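Local coordinates for peridinin-chlorophyll A protein (Amphidinium carterae, PDB 2C9E) that probably serves as a water-soluble light-harvesting antenna for the blue-green range, holding peridinin, chlorophyll a and a galactolipid within an all-helical shell, at residues L195-S200 with G256-R261. Numbering follows the deposited sequence.
Sequences LDWGKS and GLVAER. With PID (peridinin), chain J.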
loop_
_atom_site.group_PDB
_atom_site.type_symbol
_atom_site.label_atom_id
_atom_site.label_comp_id
_atom_site.label_asym_id
_atom_site.label_seq_id
_atom_site.Cartn_x
_atom_site.Cartn_y
_atom_site.Cartn_z
ATOM N N LEU A 195 10.985 -8.004 -17.428
ATOM C CA LEU A 195 11.496 -7.805 -16.065
ATOM C C LEU A 195 11.125 -8.926 -15.150
ATOM O O LEU A 195 10.178 -9.647 -15.427
ATOM C CB LEU A 195 10.962 -6.483 -15.504
ATOM C CG LEU A 195 11.316 -5.221 -16.330
ATOM C CD1 LEU A 195 10.433 -4.036 -15.861
ATOM C CD2 LEU A 195 12.836 -4.901 -16.148
ATOM N N ASP A 196 11.864 -9.088 -14.060
ATOM C CA ASP A 196 11.558 -10.121 -13.080
ATOM C C ASP A 196 10.890 -9.390 -11.908
ATOM O O ASP A 196 11.566 -8.822 -11.048
ATOM C CB ASP A 196 12.802 -10.828 -12.588
ATOM C CG ASP A 196 12.457 -11.999 -11.684
ATOM O OD1 ASP A 196 11.308 -12.043 -11.216
ATOM O OD2 ASP A 196 13.309 -12.874 -11.428
ATOM N N TRP A 197 9.558 -9.453 -11.846
ATOM C CA TRP A 197 8.837 -8.722 -10.825
ATOM C C TRP A 197 8.962 -9.290 -9.446
ATOM O O TRP A 197 8.506 -8.675 -8.462
ATOM C CB TRP A 197 7.356 -8.553 -11.237
ATOM C CG TRP A 197 7.264 -7.760 -12.529
ATOM C CD1 TRP A 197 7.517 -8.218 -13.775
ATOM C CD2 TRP A 197 6.990 -6.366 -12.663
ATOM N NE1 TRP A 197 7.416 -7.207 -14.684
ATOM C CE2 TRP A 197 7.094 -6.051 -14.031
ATOM C CE3 TRP A 197 6.657 -5.342 -11.752
ATOM C CZ2 TRP A 197 6.885 -4.757 -14.526
ATOM C CZ3 TRP A 197 6.444 -4.040 -12.248
ATOM C CH2 TRP A 197 6.564 -3.770 -13.626
ATOM N N GLY A 198 9.586 -10.459 -9.362
ATOM C CA GLY A 198 9.782 -11.073 -8.064
ATOM C C GLY A 198 11.155 -10.740 -7.529
ATOM O O GLY A 198 11.484 -11.054 -6.391
ATOM N N LYS A 199 11.945 -10.079 -8.360
ATOM C CA LYS A 199 13.307 -9.702 -8.025
ATOM C C LYS A 199 13.637 -8.370 -8.743
ATOM O O LYS A 199 14.300 -8.339 -9.789
ATOM C CB LYS A 199 14.243 -10.837 -8.488
ATOM C CG LYS A 199 15.677 -10.763 -8.035
ATOM C CD LYS A 199 16.425 -11.934 -8.708
ATOM C CE LYS A 199 17.959 -11.797 -8.696
ATOM N NZ LYS A 199 18.580 -12.772 -9.672
ATOM N N SER A 200 13.143 -7.267 -8.203
ATOM C CA SER A 200 13.396 -5.977 -8.823
ATOM C C SER A 200 14.344 -5.207 -7.941
ATOM O O SER A 200 13.958 -4.574 -6.983
ATOM C CB SER A 200 12.099 -5.192 -9.021
ATOM O OG SER A 200 11.236 -5.350 -7.921
ATOM N N GLY A 256 9.081 -14.911 -13.335
ATOM C CA GLY A 256 9.191 -13.461 -13.179
ATOM C C GLY A 256 7.908 -12.745 -12.838
ATOM O O GLY A 256 7.878 -11.515 -12.817
ATOM N N LEU A 257 6.846 -13.506 -12.604
ATOM C CA LEU A 257 5.527 -12.980 -12.232
ATOM C C LEU A 257 4.993 -11.978 -13.239
ATOM O O LEU A 257 4.397 -10.955 -12.897
ATOM C CB LEU A 257 5.528 -12.366 -10.794
ATOM C CG LEU A 257 5.769 -13.182 -9.497
ATOM C CD1 LEU A 257 4.866 -14.427 -9.374
ATOM C CD2 LEU A 257 7.131 -13.686 -9.483
ATOM N N VAL A 258 5.207 -12.314 -14.500
ATOM C CA VAL A 258 4.786 -11.527 -15.656
ATOM C C VAL A 258 3.295 -11.739 -15.944
ATOM O O VAL A 258 2.843 -12.845 -16.235
ATOM C CB VAL A 258 5.606 -11.929 -16.878
ATOM C CG1 VAL A 258 4.948 -11.439 -18.150
ATOM C CG2 VAL A 258 7.004 -11.336 -16.749
ATOM N N ALA A 259 2.551 -10.662 -15.863
ATOM C CA ALA A 259 1.115 -10.692 -16.103
ATOM C C ALA A 259 0.707 -11.178 -17.486
ATOM O O ALA A 259 1.463 -11.057 -18.456
ATOM C CB ALA A 259 0.546 -9.291 -15.903
ATOM N N GLU A 260 -0.509 -11.719 -17.559
ATOM C CA GLU A 260 -1.095 -12.139 -18.838
ATOM C C GLU A 260 -1.505 -10.840 -19.575
ATOM O O GLU A 260 -1.810 -9.833 -18.952
ATOM C CB GLU A 260 -2.344 -13.010 -18.587
ATOM C CG GLU A 260 -2.436 -14.234 -19.515
ATOM C CD GLU A 260 -2.880 -15.469 -18.782
ATOM O OE1 GLU A 260 -3.909 -15.372 -18.083
ATOM O OE2 GLU A 260 -2.210 -16.533 -18.887
ATOM N N ARG A 261 -1.490 -10.862 -20.893
ATOM C CA ARG A 261 -1.845 -9.709 -21.707
ATOM C C ARG A 261 -3.198 -9.017 -21.377
ATOM O O ARG A 261 -3.266 -7.782 -21.243
ATOM C CB ARG A 261 -1.835 -10.160 -23.171
ATOM C CG ARG A 261 -0.777 -9.498 -23.996
ATOM C CD ARG A 261 -0.617 -10.185 -25.344
ATOM N NE ARG A 261 0.636 -10.932 -25.390
ATOM C CZ ARG A 261 1.836 -10.404 -25.621
ATOM N NH1 ARG A 261 1.969 -9.093 -25.847
ATOM N NH2 ARG A 261 2.910 -11.203 -25.610
HETATM C C1 PID J . -0.770 14.037 -15.386
HETATM C C2 PID J . -1.064 15.518 -15.642
HETATM C C3 PID J . -2.201 15.965 -14.721
HETATM C C4 PID J . -3.445 15.178 -15.138
HETATM C C5 PID J . -3.327 13.701 -14.748
HETATM C C6 PID J . -1.933 13.107 -15.021
HETATM C C7 PID J . -1.901 11.733 -15.276
HETATM C C8 PID J . -1.112 10.781 -14.627
HETATM C C9 PID J . -1.152 9.413 -14.916
HETATM C C10 PID J . -1.955 8.772 -15.856
HETATM C C11 PID J . -0.440 8.463 -14.310
HETATM C C12 PID J . -0.774 7.275 -14.825
HETATM C C13 PID J . -0.268 6.050 -14.392
HETATM C C14 PID J . -0.584 4.785 -14.891
HETATM C C15 PID J . 0.031 3.669 -14.319
HETATM C C16 PID J . -0.174 2.338 -14.681
HETATM C C17 PID J . 0.509 1.317 -14.020
HETATM C C18 PID J . 0.319 -0.028 -14.331
HETATM C C19 PID J . 0.968 -1.071 -13.670
HETATM C C20 PID J . 0.690 -2.400 -13.996
HETATM C C21 PID J . 1.244 -3.519 -13.373
HETATM C C22 PID J . 0.840 -4.795 -13.764
HETATM C C23 PID J . 1.284 -5.879 -13.184
HETATM C C24 PID J . 1.713 -6.952 -12.574
HETATM C C25 PID J . 0.970 -7.555 -11.372
HETATM C C26 PID J . 1.963 -7.832 -10.239
HETATM C C27 PID J . 3.175 -8.645 -10.713
HETATM C C28 PID J . 3.904 -7.935 -11.859
HETATM C C29 PID J . 2.986 -7.664 -13.054
HETATM C C30 PID J . 3.953 -9.610 -8.683
HETATM C C31 PID J . 4.995 -9.702 -7.564
HETATM C CM1 PID J . 0.455 13.509 -16.135
HETATM C CM2 PID J . -4.425 12.979 -15.528
HETATM C CM3 PID J . -3.641 13.598 -13.254
HETATM C CM4 PID J . -1.581 4.617 -16.041
HETATM C CM5 PID J . 2.330 -3.391 -12.303
HETATM C CM6 PID J . -0.093 -6.592 -10.834
HETATM C CM7 PID J . 0.291 -8.865 -11.786
HETATM C CM8 PID J . 3.768 -6.863 -14.097
HETATM O O1 PID J . -0.966 13.547 -14.055
HETATM O O2 PID J . -2.446 17.370 -14.818
HETATM O O3 PID J . -2.793 9.311 -16.578
HETATM O O4 PID J . -1.715 7.426 -15.805
HETATM O O5 PID J . 2.591 -8.910 -13.631
HETATM O O6 PID J . 4.151 -8.688 -9.660
HETATM O O7 PID J . 2.972 -10.350 -8.699
#
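Two interhelical loops meet at the acetate-bearing ring of a peridinin, joined by one backbone hydrogen bond: Trp197 N donates to Gly256 O at 2.8 Å. The bond is bent, the N-H lying above the carbonyl plane. Gly256 has a positive phi (73°), which favours glycine, and Asp196 OD1 comes within 3.2 Å of its CA. That same OD1 accepts from Gly198 N (3.0 Å), an Asx turn that, with the Lys199 N to Asp196 O bond, braces a type I turn. Gly198 suits its place because a CB would crowd Leu257 CD2.

Nonpolar packing centres on Trp197. With CG anti to the carbonyl carbon (chi1 -61°), its indole lays one face against the peridinin, methyl CM8 sitting 3.4 Å above the ring. Val258 CG2 approaches CD1 obliquely, while NE1 is spent on Met192 O of helix 176-192. An alanine in place of Trp197 would remove the indole and would probably lose the flat surface under CM8, besides the tie to Met192.

The peridinin hydroxyl O5 gives a hydrogen bond to Leu257 O (2.8 Å) and receives a weak one from Ala259 N. Main-chain groups thus grip O5 while the indole lies against CM8, so C29 is held through both hydroxyl and methyl; Trp197 also touches a second peridinin, chlorophyll a and the galactolipid, linking this loop pair to several pigment and lipid sites.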